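S-adenosylmethionine decarboxylase proenzyme (Aquifex aeolicus, PDB 2III) decarboxylates S-adenosylmethionine to supply the propylamine donor for spermidine and spermine synthesis, using a pyruvoyl group made from its own chain by self-cleavage. Local coordinates at the interface of chains A and B. Coordinates in Å, arbitrary orientation; residue numbers count along the deposited sequence, not the author numbering. Chains: chain A/B, S-adenosylmethionine decarboxylase proenzyme.

Contact 1: the interface of chains A and B. Residues chain A 8, 10-12, 78-80; chain B 8, 80, 111, 113.
The terminal nitrogen NH2 of B:Arg113 reaches two backbone carbonyls of chain A, A:Ala11 O and A:Val79 O, each at 3.2 Å. It approaches both from above the carbonyl plane, while A:Ala11 O lies level with the guanidinium. The arginine belongs to strand 105-116 of one subunit and meets strands 6-14 and 76-84 of the other, in the dimer interface of this prokaryotic AdoMet decarboxylase, a two-layer alpha/beta sandwich. Two carboxylates form salt bridges with the other guanidinium nitrogens, NE and NH1. A:Asp12 OD1 accepts from B:Arg113 NE at 2.6 Å on its syn lone pair, the carboxylate lying nearly coplanar with the guanidinium. A:Asp80 OD2, also with its syn lone pair, accepts from B:Arg113 NH1 at 3.0 Å in an almost straight bond (163° at H), although its carboxylate is turned 40° from the guanidinium. NH1 also bonds to B:His8 ND1, which lies in the guanidinium plane and positions the group from its own subunit. Bends at its second and third torsions fold the arginine chain towards these partners. The B:His8 ring donates from NE2 to B:Asp80 OD1 at 2.8 Å, on its anti side, tilted out of the carboxylate plane. A:His8 and A:Asp80 repeat this pairing. Water 1 joins the like-charged carboxylates, lying 2.7 Å from both A:Asp80 OD1 and B:Asp80 OD1, and would probably ease their repulsion. A:Leu10 CD1 packs on B:His111 CD2 at 3.5 Å, the side chains crossing at about a right angle.

Contact 2: the interface of chains A and B. Residues chain A 5, 82, 114-116; chain B 14, 71, 74, 76, 78.
One face of the B:Trp71 indole receives CD1 of A:Leu5, which sits 3.9 Å from the centroid of the five-membered ring; B:Leu76 O and B:Thr78 OG1 lie in plane at the indole edge. The imidazole of B:His74 is met on a face by A:Val116 CG1, 3.8 Å from its centroid and displaced towards the rim, with B:Trp71 CB at its edge. The phenol ring of B:Tyr14 carries B:Leu76 CD1 over its centre and has the backbone N of A:Ile115 in plane at its edge. This patch of the dimer interface sets strand 76-84, the end of strand 105-116 and the N-terminal segment of chain A against strands 6-14, 65-71 and 76-84 and the 3-10 turn 72-74 of chain B. A:Ile115 N donates to B:Tyr14 OH at 2.9 Å in a nearly straight bond (170° at H). A phenylalanine in place of B:Tyr14 would probably leave this amide without its mate and let the strand end shift against the ring. Between the rings, B:Leu76, whose CG stands anti to the backbone N (chi1 169°), points CD2 at A:Leu5 CD1, tip to tip at 3.6 Å. The same methyl lies 3.7 Å from A:Gly114 CA, where the absence of a side chain allows close approach. At the other end the A:Tyr82 side chain extends across the interface, with chi1 -178°, and brings its hydroxyl near B:Trp71 CH2. There A:Tyr82 OH shares a hydrogen bond of 2.9 Å with B:Thr78 OG1.

Contact 3: the interface of chains A and B. Residues chain A 60-61, 64-65, 82, 84; chain B 50, 56, 67, 69, 71.
The self-processing and catalytic site lies across the dimer interface, where A:Ser64, the pyruvoyl precursor at the cleavage point, modelled here as serine and not as the pyruvoyl group, meets strand 65-71 of chain B. B:His69, the proton acceptor for processing, reaches over from that strand, and its NE2 forms a hydrogen bond of 2.7 Å with ND1 of A:His65. The bond is fairly straight (158° at H). On the other ring nitrogen, ND1, B:His69 is bonded at 3.0 Å to B:Thr56 OG1, which lies in the ring plane, and the two partners together should limit rotation of the imidazole. A:His65 turns its ring towards B:His69 by placing CG between its own backbone N and carbonyl carbon (chi1 70°). A:Ser64 CB stands over one face of B:His69, 3.7 Å from the ring centroid, although this serine is poorly ordered. The CD2 edge of B:His69 points at the face of A:Tyr82, the planes 85° apart. Water 2 connects the subunits, lying 2.7 Å from B:Thr56 OG1 and also binding the carbonyl oxygens A:Leu61 O and A:Ser64 O. Further along, SG of A:Cys84, the catalytic proton donor, lies in plane at the B:Trp71 edge, 3.7 Å from CZ2. Each site thus draws its serine and cysteine from one subunit and its processing histidine from the other, a shared arrangement that would serve both formation of the pyruvoyl cofactor and decarboxylation of the substrate.

Contact 1: the interface of chains A and B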
loop_
_atom_site.group_PDB
_atom_site.type_symbol
_atom_site.label_atom_id
_atom_site.label_comp_id
_atom_site.label_asym_id
_atom_site.label_seq_id
_atom_site.Cartn_x
_atom_site.Cartn_y
_atom_site.Cartn_z
ATOM N N HIS A 8 1.336 8.640 4.876
ATOM C CA HIS A 8 1.520 7.748 3.746
ATOM C C HIS A 8 2.130 8.505 2.577
ATOM O O HIS A 8 1.546 9.455 2.057
ATOM C CB HIS A 8 0.149 7.160 3.366
ATOM C CG HIS A 8 0.184 6.150 2.263
ATOM N ND1 HIS A 8 -0.924 5.406 1.914
ATOM C CD2 HIS A 8 1.170 5.776 1.412
ATOM C CE1 HIS A 8 -0.623 4.619 0.898
ATOM N NE2 HIS A 8 0.641 4.823 0.572
ATOM N N LEU A 10 3.632 8.115 -1.272
ATOM C CA LEU A 10 3.687 7.238 -2.426
ATOM C C LEU A 10 4.416 7.991 -3.523
ATOM O O LEU A 10 4.256 9.201 -3.673
ATOM C CB LEU A 10 2.285 6.803 -2.880
ATOM C CG LEU A 10 1.068 7.723 -2.817
ATOM C CD1 LEU A 10 -0.110 7.028 -3.476
ATOM C CD2 LEU A 10 0.728 8.045 -1.372
ATOM N N ALA A 11 5.253 7.279 -4.268
ATOM C CA ALA A 11 6.011 7.902 -5.337
ATOM C C ALA A 11 6.180 6.963 -6.507
ATOM O O ALA A 11 6.316 5.754 -6.330
ATOM C CB ALA A 11 7.375 8.318 -4.822
ATOM N N ASP A 12 6.151 7.525 -7.708
ATOM C CA ASP A 12 6.372 6.739 -8.906
ATOM C C ASP A 12 7.748 7.210 -9.372
ATOM O O ASP A 12 7.945 8.390 -9.670
ATOM C CB ASP A 12 5.293 7.027 -9.953
ATOM C CG ASP A 12 3.894 6.707 -9.449
ATOM O OD1 ASP A 12 3.760 5.914 -8.486
ATOM O OD2 ASP A 12 2.924 7.243 -10.026
ATOM N N THR A 78 7.111 1.715 -8.345
ATOM C CA THR A 78 6.083 2.435 -7.612
ATOM C C THR A 78 6.241 2.060 -6.147
ATOM O O THR A 78 6.139 0.884 -5.771
ATOM C CB THR A 78 4.678 2.078 -8.136
ATOM O OG1 THR A 78 4.535 0.652 -8.228
ATOM C CG2 THR A 78 4.476 2.704 -9.514
ATOM N N VAL A 79 6.497 3.076 -5.328
ATOM C CA VAL A 79 6.756 2.894 -3.905
ATOM C C VAL A 79 5.738 3.496 -2.929
ATOM O O VAL A 79 5.191 4.569 -3.163
ATOM C CB VAL A 79 8.128 3.495 -3.552
ATOM C CG1 VAL A 79 8.519 3.101 -2.134
ATOM C CG2 VAL A 79 9.181 3.041 -4.578
ATOM N N ASP A 80 5.509 2.798 -1.823
ATOM C CA ASP A 80 4.604 3.277 -0.787
ATOM C C ASP A 80 5.269 3.142 0.573
ATOM O O ASP A 80 5.764 2.065 0.928
ATOM C CB ASP A 80 3.302 2.463 -0.750
ATOM C CG ASP A 80 2.359 2.792 -1.888
ATOM O OD1 ASP A 80 1.200 3.163 -1.593
ATOM O OD2 ASP A 80 2.765 2.666 -3.066
ATOM N N HIS B 8 -4.659 2.938 -8.359
ATOM C CA HIS B 8 -4.547 2.799 -6.919
ATOM C C HIS B 8 -5.614 3.633 -6.229
ATOM O O HIS B 8 -5.653 4.856 -6.363
ATOM C CB HIS B 8 -3.137 3.249 -6.498
ATOM C CG HIS B 8 -2.834 3.086 -5.042
ATOM N ND1 HIS B 8 -1.569 3.283 -4.528
ATOM C CD2 HIS B 8 -3.624 2.777 -3.985
ATOM C CE1 HIS B 8 -1.592 3.101 -3.220
ATOM N NE2 HIS B 8 -2.827 2.794 -2.864
ATOM N N ASP B 80 -6.372 0.212 0.917
ATOM C CA ASP B 80 -5.677 0.462 -0.338
ATOM C C ASP B 80 -5.982 -0.657 -1.320
ATOM O O ASP B 80 -5.828 -1.840 -0.995
ATOM C CB ASP B 80 -4.153 0.506 -0.143
ATOM C CG ASP B 80 -3.672 1.783 0.512
ATOM O OD1 ASP B 80 -2.814 2.461 -0.099
ATOM O OD2 ASP B 80 -4.133 2.100 1.633
ATOM N N HIS B 111 -5.368 7.288 -7.786
ATOM C CA HIS B 111 -4.116 7.660 -8.460
ATOM C C HIS B 111 -3.802 6.691 -9.605
ATOM O O HIS B 111 -3.974 5.483 -9.464
ATOM C CB HIS B 111 -2.922 7.580 -7.498
ATOM C CG HIS B 111 -2.996 8.514 -6.334
ATOM N ND1 HIS B 111 -2.947 9.883 -6.472
ATOM C CD2 HIS B 111 -3.062 8.273 -5.003
ATOM C CE1 HIS B 111 -2.977 10.445 -5.277
ATOM N NE2 HIS B 111 -3.046 9.490 -4.368
ATOM N N ARG B 113 -0.984 4.990 -11.267
ATOM C CA ARG B 113 0.428 4.794 -10.950
ATOM C C ARG B 113 1.236 4.315 -12.155
ATOM O O ARG B 113 0.955 3.262 -12.721
ATOM C CB ARG B 113 0.598 3.770 -9.811
ATOM C CG ARG B 113 -0.233 3.983 -8.528
ATOM C CD ARG B 113 0.220 5.152 -7.668
ATOM N NE ARG B 113 1.618 5.096 -7.229
ATOM C CZ ARG B 113 2.059 4.512 -6.114
ATOM N NH1 ARG B 113 1.223 3.903 -5.287
ATOM N NH2 ARG B 113 3.350 4.576 -5.803
HETATM O O HOH W 1 -0.373 1.314 -0.389
#

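Contact 2: the interface of chains A and B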
loop_
_atom_site.group_PDB
_atom_site.type_symbol
_atom_site.label_atom_id
_atom_site.label_comp_id
_atom_site.label_asym_id
_atom_site.label_seq_id
_atom_site.Cartn_x
_atom_site.Cartn_y
_atom_site.Cartn_z
ATOM N N LEU A 5 -3.220 9.706 12.403
ATOM C CA LEU A 5 -2.736 8.438 12.933
ATOM C C LEU A 5 -1.580 7.896 12.116
ATOM O O LEU A 5 -0.798 7.076 12.604
ATOM C CB LEU A 5 -3.866 7.402 12.967
ATOM C CG LEU A 5 -4.932 7.603 14.049
ATOM C CD1 LEU A 5 -6.061 6.606 13.854
ATOM C CD2 LEU A 5 -4.300 7.448 15.434
ATOM N N TYR A 82 4.087 3.888 4.307
ATOM C CA TYR A 82 2.984 4.236 5.197
ATOM C C TYR A 82 3.319 3.808 6.632
ATOM O O TYR A 82 3.367 2.615 6.921
ATOM C CB TYR A 82 1.730 3.506 4.692
ATOM C CG TYR A 82 0.431 3.757 5.427
ATOM C CD1 TYR A 82 -0.744 3.140 5.000
ATOM C CD2 TYR A 82 0.363 4.605 6.540
ATOM C CE1 TYR A 82 -1.957 3.354 5.655
ATOM C CE2 TYR A 82 -0.851 4.826 7.209
ATOM C CZ TYR A 82 -2.006 4.195 6.760
ATOM O OH TYR A 82 -3.208 4.374 7.418
ATOM N N GLY A 114 -6.264 8.934 8.319
ATOM C CA GLY A 114 -6.982 8.812 9.578
ATOM C C GLY A 114 -6.848 9.983 10.524
ATOM O O GLY A 114 -5.883 10.072 11.289
ATOM N N ILE A 115 -7.830 10.874 10.485
ATOM C CA ILE A 115 -7.822 12.051 11.342
ATOM C C ILE A 115 -8.769 11.856 12.521
ATOM O O ILE A 115 -9.961 11.601 12.340
ATOM C CB ILE A 115 -8.211 13.306 10.542
ATOM C CG1 ILE A 115 -7.208 13.498 9.396
ATOM C CG2 ILE A 115 -8.210 14.536 11.452
ATOM C CD1 ILE A 115 -7.403 14.775 8.608
ATOM N N VAL A 116 -8.221 11.967 13.728
ATOM C CA VAL A 116 -9.002 11.784 14.944
ATOM C C VAL A 116 -8.877 12.969 15.904
ATOM O O VAL A 116 -7.847 13.646 15.946
ATOM C CB VAL A 116 -8.579 10.482 15.678
ATOM C CG1 VAL A 116 -8.799 9.281 14.771
ATOM C CG2 VAL A 116 -7.117 10.554 16.083
ATOM N N TYR B 14 -14.588 5.926 8.087
ATOM C CA TYR B 14 -14.960 6.299 9.448
ATOM C C TYR B 14 -16.364 5.822 9.817
ATOM O O TYR B 14 -17.198 5.550 8.952
ATOM C CB TYR B 14 -14.903 7.818 9.621
ATOM C CG TYR B 14 -13.553 8.436 9.329
ATOM C CD1 TYR B 14 -12.788 8.995 10.353
ATOM C CD2 TYR B 14 -13.045 8.479 8.025
ATOM C CE1 TYR B 14 -11.562 9.579 10.092
ATOM C CE2 TYR B 14 -11.807 9.067 7.753
ATOM C CZ TYR B 14 -11.074 9.615 8.797
ATOM O OH TYR B 14 -9.857 10.208 8.558
ATOM N N TRP B 71 -8.373 0.438 13.402
ATOM C CA TRP B 71 -8.362 0.990 14.750
ATOM C C TRP B 71 -9.791 0.939 15.258
ATOM O O TRP B 71 -10.567 1.874 15.052
ATOM C CB TRP B 71 -7.897 2.448 14.734
ATOM C CG TRP B 71 -6.448 2.631 14.405
ATOM C CD1 TRP B 71 -5.423 2.785 15.289
ATOM C CD2 TRP B 71 -5.864 2.677 13.093
ATOM N NE1 TRP B 71 -4.233 2.928 14.611
ATOM C CE2 TRP B 71 -4.474 2.865 13.266
ATOM C CE3 TRP B 71 -6.380 2.581 11.791
ATOM C CZ2 TRP B 71 -3.587 2.957 12.180
ATOM C CZ3 TRP B 71 -5.499 2.674 10.712
ATOM C CH2 TRP B 71 -4.115 2.860 10.918
ATOM N N HIS B 74 -11.437 3.823 17.094
ATOM C CA HIS B 74 -11.757 5.005 16.296
ATOM C C HIS B 74 -12.755 4.708 15.183
ATOM O O HIS B 74 -13.070 5.592 14.381
ATOM C CB HIS B 74 -10.486 5.590 15.677
ATOM C CG HIS B 74 -9.548 6.194 16.676
ATOM N ND1 HIS B 74 -8.270 5.719 16.882
ATOM C CD2 HIS B 74 -9.708 7.228 17.533
ATOM C CE1 HIS B 74 -7.683 6.436 17.824
ATOM N NE2 HIS B 74 -8.535 7.356 18.233
ATOM N N LEU B 76 -12.266 3.238 12.678
ATOM C CA LEU B 76 -11.524 3.550 11.467
ATOM C C LEU B 76 -10.754 2.413 10.822
ATOM O O LEU B 76 -10.148 1.576 11.503
ATOM C CB LEU B 76 -10.545 4.689 11.759
ATOM C CG LEU B 76 -9.495 4.972 10.679
ATOM C CD1 LEU B 76 -10.156 5.678 9.513
ATOM C CD2 LEU B 76 -8.366 5.816 11.257
ATOM N N THR B 78 -8.180 2.011 7.224
ATOM C CA THR B 78 -7.541 2.645 6.084
ATOM C C THR B 78 -7.278 1.552 5.060
ATOM O O THR B 78 -6.559 0.580 5.330
ATOM C CB THR B 78 -6.236 3.350 6.503
ATOM O OG1 THR B 78 -5.428 2.462 7.291
ATOM C CG2 THR B 78 -6.571 4.597 7.318
#

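Contact 3: the interface of chains A and B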
loop_
_atom_site.group_PDB
_atom_site.type_symbol
_atom_site.label_atom_id
_atom_site.label_comp_id
_atom_site.label_asym_id
_atom_site.label_seq_id
_atom_site.Cartn_x
_atom_site.Cartn_y
_atom_site.Cartn_z
ATOM N N LEU A 60 5.144 -5.445 6.362
ATOM C CA LEU A 60 4.143 -5.048 7.345
ATOM C C LEU A 60 4.954 -4.481 8.513
ATOM O O LEU A 60 5.869 -5.136 9.013
ATOM C CB LEU A 60 3.308 -6.253 7.808
ATOM C CG LEU A 60 2.235 -6.799 6.852
ATOM C CD1 LEU A 60 2.888 -7.423 5.635
ATOM C CD2 LEU A 60 1.391 -7.833 7.566
ATOM N N LEU A 61 4.640 -3.258 8.924
ATOM C CA LEU A 61 5.358 -2.616 10.022
ATOM C C LEU A 61 4.633 -2.782 11.351
ATOM O O LEU A 61 3.433 -3.056 11.379
ATOM C CB LEU A 61 5.540 -1.122 9.735
ATOM C CG LEU A 61 6.199 -0.786 8.398
ATOM C CD1 LEU A 61 6.329 0.727 8.265
ATOM C CD2 LEU A 61 7.563 -1.460 8.307
ATOM N N SER A 64 2.320 0.445 9.683
ATOM C CA SER A 64 1.493 0.093 8.539
ATOM C C SER A 64 2.269 -0.764 7.541
ATOM O O SER A 64 2.436 -1.967 7.763
ATOM C CB SER A 64 0.980 1.355 7.847
ATOM O OG SER A 64 0.155 2.106 8.714
ATOM N N HIS A 65 2.734 -0.158 6.444
ATOM C CA HIS A 65 3.485 -0.921 5.453
ATOM C C HIS A 65 4.320 -0.128 4.462
ATOM O O HIS A 65 4.139 1.074 4.272
ATOM C CB HIS A 65 2.545 -1.827 4.651
ATOM C CG HIS A 65 1.630 -1.087 3.726
ATOM N ND1 HIS A 65 0.369 -0.673 4.097
ATOM C CD2 HIS A 65 1.804 -0.669 2.449
ATOM C CE1 HIS A 65 -0.195 -0.030 3.089
ATOM N NE2 HIS A 65 0.654 -0.013 2.077
ATOM N N TYR A 82 4.087 3.888 4.307
ATOM C CA TYR A 82 2.984 4.236 5.197
ATOM C C TYR A 82 3.319 3.808 6.632
ATOM O O TYR A 82 3.367 2.615 6.921
ATOM C CB TYR A 82 1.730 3.506 4.692
ATOM C CG TYR A 82 0.431 3.757 5.427
ATOM C CD1 TYR A 82 -0.744 3.140 5.000
ATOM C CD2 TYR A 82 0.363 4.605 6.540
ATOM C CE1 TYR A 82 -1.957 3.354 5.655
ATOM C CE2 TYR A 82 -0.851 4.826 7.209
ATOM C CZ TYR A 82 -2.006 4.195 6.760
ATOM O OH TYR A 82 -3.208 4.374 7.418
ATOM N N CYS A 84 2.786 4.736 11.083
ATOM C CA CYS A 84 1.863 5.317 12.059
ATOM C C CYS A 84 2.613 5.911 13.245
ATOM O O CYS A 84 3.426 5.234 13.870
ATOM C CB CYS A 84 0.891 4.249 12.568
ATOM S SG CYS A 84 -0.046 3.421 11.273
ATOM N N PHE B 50 -3.216 -7.000 16.278
ATOM C CA PHE B 50 -2.628 -6.053 17.218
ATOM C C PHE B 50 -3.385 -6.141 18.533
ATOM O O PHE B 50 -4.545 -6.557 18.565
ATOM C CB PHE B 50 -2.717 -4.619 16.681
ATOM C CG PHE B 50 -1.762 -4.335 15.552
ATOM C CD1 PHE B 50 -0.393 -4.256 15.786
ATOM C CD2 PHE B 50 -2.229 -4.167 14.249
ATOM C CE1 PHE B 50 0.504 -4.021 14.736
ATOM C CE2 PHE B 50 -1.337 -3.934 13.190
ATOM C CZ PHE B 50 0.030 -3.859 13.439
ATOM N N THR B 56 -3.823 -5.723 10.672
ATOM C CA THR B 56 -3.294 -5.339 9.375
ATOM C C THR B 56 -3.495 -6.528 8.445
ATOM O O THR B 56 -3.432 -7.688 8.868
ATOM C CB THR B 56 -1.797 -5.010 9.437
ATOM O OG1 THR B 56 -1.610 -3.766 10.120
ATOM C CG2 THR B 56 -1.217 -4.900 8.033
ATOM N N SER B 67 -4.472 -3.550 0.850
ATOM C CA SER B 67 -4.064 -3.509 2.248
ATOM C C SER B 67 -5.130 -2.848 3.101
ATOM O O SER B 67 -5.949 -2.074 2.598
ATOM C CB SER B 67 -2.752 -2.734 2.399
ATOM O OG SER B 67 -2.917 -1.394 1.969
ATOM N N HIS B 69 -5.548 -1.436 7.397
ATOM C CA HIS B 69 -5.037 -1.246 8.746
ATOM C C HIS B 69 -6.258 -0.742 9.516
ATOM O O HIS B 69 -7.027 0.075 8.996
ATOM C CB HIS B 69 -3.912 -0.207 8.716
ATOM C CG HIS B 69 -2.769 -0.579 7.813
ATOM N ND1 HIS B 69 -1.899 -1.611 8.094
ATOM C CD2 HIS B 69 -2.354 -0.051 6.635
ATOM C CE1 HIS B 69 -0.998 -1.704 7.131
ATOM N NE2 HIS B 69 -1.250 -0.767 6.234
ATOM N N TRP B 71 -8.373 0.438 13.402
ATOM C CA TRP B 71 -8.362 0.990 14.750
ATOM C C TRP B 71 -9.791 0.939 15.258
ATOM O O TRP B 71 -10.567 1.874 15.052
ATOM C CB TRP B 71 -7.897 2.448 14.734
ATOM C CG TRP B 71 -6.448 2.631 14.405
ATOM C CD1 TRP B 71 -5.423 2.785 15.289
ATOM C CD2 TRP B 71 -5.864 2.677 13.093
ATOM N NE1 TRP B 71 -4.233 2.928 14.611
ATOM C CE2 TRP B 71 -4.474 2.865 13.266
ATOM C CE3 TRP B 71 -6.380 2.581 11.791
ATOM C CZ2 TRP B 71 -3.587 2.957 12.180
ATOM C CZ3 TRP B 71 -5.499 2.674 10.712
ATOM C CH2 TRP B 71 -4.115 2.860 10.918
HETATM O O HOH W 2 1.073 -3.526 10.017
#

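Contacts 2 and 3 adjoin, the centres of their C-alpha atoms about 11 Å apart, and share A:Tyr82 and B:Trp71. The C-alpha centre of contact 1 lies about 15 Å from that of contact 3 and about 19 Å from that of contact 2. Strand 76-84 contributes to all three, linking the charged network of contact 1 with the mostly apolar packing of contact 2 and the catalytic groups of contact 3. Strands 6-14 and 105-116 serve contacts 1 and 2, and strand 65-71 serves contacts 2 and 3. Because the interface is two-fold symmetric, every contact recurs with the chains exchanged, so the dimer carries two composite active sites whose geometry likely depends on its assembly.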